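Local coordinates for cystathionine gamma-lyase (Saccharomyces cerevisiae, PDB 1N8P), which is a pyridoxal-5'-phosphate-dependent enzyme of the Cys/Met metabolism family that assembles from four chains, at residues A[59-64]-A[247-251]. Sequence-based numbering, arbitrary orientation.
Sequences NLERAV and HRGLK
His247 lays its imidazole against the backbone of helix 55-67, with one ring face over Leu60. Leu60 CA stands 4.0 Å above the ring plane, set off toward the rim. CG of His247 lies anti to its own backbone N (chi1 -167°), and this carries the ring from helix 240-250 across to the other helix. Ala63 CB and Asn59 O approach the ring obliquely. His247 CE1 lies 3.7 Å from Ala63 CB, while CD2 comes near Asn59 CB. His247 NE2 is 3.9 Å from Asn59 O, and no hydrogen bond joins them. That carbonyl instead accepts the helical bond from Ala63 N. The amide of Asn59 leads away from the contact, where its ND2 is hydrogen-bonded to Glu27 OE1.

One turn further along, Leu250 takes over. Its side chain is extended, and one methyl, CD1, does the touching. Leu250 CD1 lies 3.9 Å from Val64 CG2 and 4.1 Å from Ala63 CB. Leu60 CD1 is a looser neighbour, 4.4 Å from Leu250 CD1. Val64 and Leu250 approach each other at a slant. Ala63 sits where the two partners meet: its CB points at the other helix and touches both the imidazole and the leucine methyl. The backbones come nearest at Leu60 and His247, whose CA atoms are 5.4 Å apart.

The contact is buried helix-to-helix packing, with the Leu60 side chain about 12 Å from a bound pyridoxal-5'-phosphate. Leu60 also rests on Ala75 of strand 72-76, and Arg248 forms a salt bridge with Asp210 of the second subunit. No hydrogen bond or salt bridge crosses between residues 59-64 and 247-251, so the contact rests on van der Waals packing, apolar at Leu250 and largely against the backbone at His247.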
loop_
_atom_site.group_PDB
_atom_site.type_symbol
_atom_site.label_atom_id
_atom_site.label_comp_id
_atom_site.label_asym_id
_atom_site.label_seq_id
_atom_site.Cartn_x
_atom_site.Cartn_y
_atom_site.Cartn_z
ATOM N N ASN A 59 -11.437 -1.986 -14.163
ATOM C CA ASN A 59 -11.894 -3.288 -13.714
ATOM C C ASN A 59 -12.899 -3.176 -12.600
ATOM O O ASN A 59 -13.829 -3.962 -12.544
ATOM C CB ASN A 59 -10.727 -4.156 -13.258
ATOM C CG ASN A 59 -9.938 -4.728 -14.411
ATOM O OD1 ASN A 59 -10.480 -4.957 -15.509
ATOM N ND2 ASN A 59 -8.657 -4.986 -14.169
ATOM N N LEU A 60 -12.711 -2.214 -11.700
ATOM C CA LEU A 60 -13.642 -2.024 -10.595
ATOM C C LEU A 60 -14.962 -1.695 -11.212
ATOM O O LEU A 60 -15.954 -2.391 -11.003
ATOM C CB LEU A 60 -13.188 -0.869 -9.698
ATOM C CG LEU A 60 -14.219 -0.158 -8.802
ATOM C CD1 LEU A 60 -14.795 -1.112 -7.807
ATOM C CD2 LEU A 60 -13.567 1.037 -8.098
ATOM N N GLU A 61 -14.960 -0.627 -11.996
ATOM C CA GLU A 61 -16.140 -0.170 -12.707
ATOM C C GLU A 61 -16.922 -1.280 -13.403
ATOM O O GLU A 61 -18.132 -1.344 -13.302
ATOM C CB GLU A 61 -15.720 0.920 -13.693
ATOM C CG GLU A 61 -15.170 2.170 -12.985
ATOM C CD GLU A 61 -14.735 3.227 -13.945
ATOM O OE1 GLU A 61 -14.611 2.884 -15.137
ATOM O OE2 GLU A 61 -14.506 4.387 -13.529
ATOM N N ARG A 62 -16.227 -2.172 -14.097
ATOM C CA ARG A 62 -16.886 -3.282 -14.780
ATOM C C ARG A 62 -17.594 -4.146 -13.767
ATOM O O ARG A 62 -18.746 -4.558 -13.950
ATOM C CB ARG A 62 -15.860 -4.152 -15.505
ATOM C CG ARG A 62 -15.150 -3.497 -16.674
ATOM C CD ARG A 62 -14.178 -4.489 -17.281
ATOM N NE ARG A 62 -13.214 -3.829 -18.151
ATOM C CZ ARG A 62 -13.478 -3.418 -19.386
ATOM N NH1 ARG A 62 -14.687 -3.601 -19.911
ATOM N NH2 ARG A 62 -12.528 -2.820 -20.094
ATOM N N ALA A 63 -16.884 -4.443 -12.686
ATOM C CA ALA A 63 -17.448 -5.285 -11.634
ATOM C C ALA A 63 -18.676 -4.641 -11.012
ATOM O O ALA A 63 -19.722 -5.269 -10.956
ATOM C CB ALA A 63 -16.396 -5.588 -10.574
ATOM N N VAL A 64 -18.572 -3.390 -10.562
ATOM C CA VAL A 64 -19.741 -2.759 -9.955
ATOM C C VAL A 64 -20.946 -2.757 -10.907
ATOM O O VAL A 64 -22.039 -3.181 -10.523
ATOM C CB VAL A 64 -19.452 -1.323 -9.491
ATOM C CG1 VAL A 64 -20.741 -0.659 -9.069
ATOM C CG2 VAL A 64 -18.499 -1.343 -8.317
ATOM N N HIS A 247 -12.244 -3.033 -4.919
ATOM C CA HIS A 247 -12.574 -4.181 -5.772
ATOM C C HIS A 247 -12.402 -5.466 -4.952
ATOM O O HIS A 247 -13.183 -6.420 -5.047
ATOM C CB HIS A 247 -11.630 -4.193 -6.971
ATOM C CG HIS A 247 -12.043 -5.114 -8.070
ATOM N ND1 HIS A 247 -13.083 -6.005 -7.943
ATOM C CD2 HIS A 247 -11.529 -5.303 -9.308
ATOM C CE1 HIS A 247 -13.192 -6.710 -9.054
ATOM N NE2 HIS A 247 -12.262 -6.303 -9.898
ATOM N N ARG A 248 -11.368 -5.476 -4.129
ATOM C CA ARG A 248 -11.050 -6.614 -3.267
ATOM C C ARG A 248 -12.035 -6.806 -2.116
ATOM O O ARG A 248 -12.181 -7.912 -1.598
ATOM C CB ARG A 248 -9.637 -6.417 -2.739
ATOM C CG ARG A 248 -9.213 -7.322 -1.684
ATOM C CD ARG A 248 -7.799 -6.958 -1.384
ATOM N NE ARG A 248 -7.120 -8.019 -0.656
ATOM C CZ ARG A 248 -7.547 -8.526 0.490
ATOM N NH1 ARG A 248 -8.685 -8.066 1.051
ATOM N NH2 ARG A 248 -6.812 -9.468 1.090
ATOM N N GLY A 249 -12.718 -5.739 -1.711
ATOM C CA GLY A 249 -13.693 -5.879 -0.657
ATOM C C GLY A 249 -15.010 -6.323 -1.281
ATOM O O GLY A 249 -15.803 -7.084 -0.698
ATOM N N LEU A 250 -15.266 -5.866 -2.493
ATOM C CA LEU A 250 -16.511 -6.234 -3.165
ATOM C C LEU A 250 -16.690 -7.762 -3.362
ATOM O O LEU A 250 -17.808 -8.253 -3.542
ATOM C CB LEU A 250 -16.568 -5.482 -4.496
ATOM C CG LEU A 250 -17.482 -5.709 -5.696
ATOM C CD1 LEU A 250 -17.175 -4.580 -6.652
ATOM C CD2 LEU A 250 -17.258 -7.053 -6.359
ATOM N N LYS A 251 -15.600 -8.521 -3.301
ATOM C CA LYS A 251 -15.678 -9.980 -3.508
ATOM C C LYS A 251 -16.432 -10.741 -2.428
ATOM O O LYS A 251 -16.740 -11.918 -2.606
ATOM C CB LYS A 251 -14.264 -10.591 -3.627
ATOM C CG LYS A 251 -13.330 -9.837 -4.562
ATOM C CD LYS A 251 -13.129 -10.553 -5.872
ATOM C CE LYS A 251 -11.988 -9.907 -6.634
ATOM N NZ LYS A 251 -11.482 -10.820 -7.691
#